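Local coordinates for putative GH105 family protein (Salmonella enterica subsp. enterica serovar Paratyphi A, PDB 3QWT) that is of unknown function but, as a possible member of family GH105, probably hydrolyses unsaturated sugar units from oligosaccharides, at residues W230-S235 against E293-A298. Sequence-based numbering, arbitrary orientation.
Sequences WARGNS and EASATA
The R232 guanidinium reaches the 293-298 segment edge-on: S295 OG and E293 OE1 lie near its plane, while on one face W230 CZ2 sits 3.6 Å above that plane, displaced to the periphery. The W230 indole in turn has R232 CB and G233 N over one face and R232 NH1 at its edge. R232 NH2 does the bridging. It donates to S295 OG in a clearly bent bond, R232 NH2 to S295 OG 2.8 Å, tilted 21° from the guanidinium plane. A longer salt bridge joins R232 NH2 to E293 OE1 (3.3 Å), with guanidinium and carboxylate planes 83° apart. R232 starts with CG anti to the backbone N (chi1 178°) and then bends at chi2 and chi3, which brings NH2 to the neighbouring helix.

E293 is the N-cap of helix 294-309: OE2 accepts from A296 N through its syn lone pair, and OE1 from both S295 N and S295 OG. R232 thus meets a carboxylate held by these capping bonds, and S342 bonds to both R232 NH2 and E293 OE1. In the alpha/alpha toroid this joins two helix N-termini; the axes of 231-235 and 294-298 run nearly parallel and approach to 7.9 Å.

Beyond the polar cluster, small side chains line the close approach. A296 CB packs tightly on A231 CB (3.4 Å) and sits against R232 N (3.2 Å). S235 OG donates in plane to a lone pair of A296 O (3.2 Å).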
loop_
_atom_site.group_PDB
_atom_site.type_symbol
_atom_site.label_atom_id
_atom_site.label_comp_id
_atom_site.label_asym_id
_atom_site.label_seq_id
_atom_site.Cartn_x
_atom_site.Cartn_y
_atom_site.Cartn_z
ATOM N N TRP A 230 11.617 -34.466 31.255
ATOM C CA TRP A 230 11.630 -33.760 32.529
ATOM C C TRP A 230 10.490 -32.756 32.617
ATOM O O TRP A 230 10.215 -32.025 31.668
ATOM C CB TRP A 230 12.987 -33.093 32.730
ATOM C CG TRP A 230 13.099 -32.245 33.947
ATOM C CD1 TRP A 230 12.854 -32.625 35.223
ATOM C CD2 TRP A 230 13.534 -30.876 34.008
ATOM N NE1 TRP A 230 13.084 -31.577 36.077
ATOM C CE2 TRP A 230 13.510 -30.493 35.359
ATOM C CE3 TRP A 230 13.930 -29.938 33.047
ATOM C CZ2 TRP A 230 13.864 -29.210 35.786
ATOM C CZ3 TRP A 230 14.288 -28.651 33.472
ATOM C CH2 TRP A 230 14.246 -28.303 34.824
ATOM N N ALA A 231 9.822 -32.737 33.762
ATOM C CA ALA A 231 8.609 -31.943 33.928
ATOM C C ALA A 231 8.822 -30.437 33.742
ATOM O O ALA A 231 8.277 -29.838 32.810
ATOM C CB ALA A 231 7.968 -32.227 35.287
ATOM N N ARG A 232 9.588 -29.813 34.626
ATOM C CA ARG A 232 9.755 -28.363 34.537
ATOM C C ARG A 232 10.136 -27.914 33.110
ATOM O O ARG A 232 9.570 -26.959 32.580
ATOM C CB ARG A 232 10.722 -27.820 35.603
ATOM C CG ARG A 232 10.927 -26.296 35.452
ATOM C CD ARG A 232 11.153 -25.569 36.774
ATOM N NE ARG A 232 12.423 -25.931 37.394
ATOM C CZ ARG A 232 12.530 -26.622 38.522
ATOM N NH1 ARG A 232 13.726 -26.907 39.007
ATOM N NH2 ARG A 232 11.443 -27.018 39.168
ATOM N N GLY A 233 11.070 -28.626 32.485
ATOM C CA GLY A 233 11.518 -28.291 31.147
ATOM C C GLY A 233 10.382 -28.245 30.142
ATOM O O GLY A 233 10.282 -27.306 29.335
ATOM N N ASN A 234 9.534 -29.273 30.183
ATOM C CA ASN A 234 8.367 -29.355 29.309
ATOM C C ASN A 234 7.412 -28.196 29.550
ATOM O O ASN A 234 6.796 -27.647 28.619
ATOM C CB ASN A 234 7.631 -30.675 29.547
ATOM C CG ASN A 234 8.200 -31.797 28.724
ATOM O OD1 ASN A 234 7.710 -32.096 27.621
ATOM N ND2 ASN A 234 9.258 -32.422 29.237
ATOM N N SER A 235 7.274 -27.883 30.827
ATOM C CA SER A 235 6.498 -26.775 31.317
ATOM C C SER A 235 6.895 -25.487 30.575
ATOM O O SER A 235 6.034 -24.702 30.173
ATOM C CB SER A 235 6.763 -26.668 32.830
ATOM O OG SER A 235 6.162 -25.546 33.440
ATOM N N GLU A 293 6.032 -32.751 41.114
ATOM C CA GLU A 293 6.727 -31.479 41.166
ATOM C C GLU A 293 5.778 -30.327 40.835
ATOM O O GLU A 293 5.219 -30.233 39.731
ATOM C CB GLU A 293 7.956 -31.511 40.256
ATOM C CG GLU A 293 9.040 -30.504 40.610
ATOM C CD GLU A 293 8.676 -29.082 40.204
ATOM O OE1 GLU A 293 8.927 -28.144 40.982
ATOM O OE2 GLU A 293 8.140 -28.902 39.101
ATOM N N ALA A 294 5.610 -29.455 41.818
ATOM C CA ALA A 294 4.637 -28.374 41.779
ATOM C C ALA A 294 4.907 -27.246 40.766
ATOM O O ALA A 294 3.973 -26.686 40.191
ATOM C CB ALA A 294 4.463 -27.795 43.180
ATOM N N SER A 295 6.167 -26.900 40.543
ATOM C CA SER A 295 6.440 -25.737 39.712
ATOM C C SER A 295 6.198 -26.068 38.241
ATOM O O SER A 295 5.609 -25.273 37.505
ATOM C CB SER A 295 7.849 -25.187 39.944
ATOM O OG SER A 295 8.858 -26.093 39.532
ATOM N N ALA A 296 6.655 -27.241 37.818
ATOM C CA ALA A 296 6.338 -27.745 36.480
ATOM C C ALA A 296 4.824 -27.800 36.332
ATOM O O ALA A 296 4.262 -27.281 35.365
ATOM C CB ALA A 296 6.949 -29.131 36.267
ATOM N N THR A 297 4.169 -28.431 37.308
ATOM C CA THR A 297 2.709 -28.503 37.352
ATOM C C THR A 297 2.071 -27.116 37.148
ATOM O O THR A 297 1.088 -26.981 36.421
ATOM C CB THR A 297 2.204 -29.148 38.682
ATOM O OG1 THR A 297 2.747 -30.467 38.824
ATOM C CG2 THR A 297 0.691 -29.245 38.690
ATOM N N ALA A 298 2.634 -26.086 37.777
ATOM C CA ALA A 298 2.074 -24.745 37.661
ATOM C C ALA A 298 2.200 -24.195 36.237
ATOM O O ALA A 298 1.282 -23.553 35.724
ATOM C CB ALA A 298 2.723 -23.795 38.661
#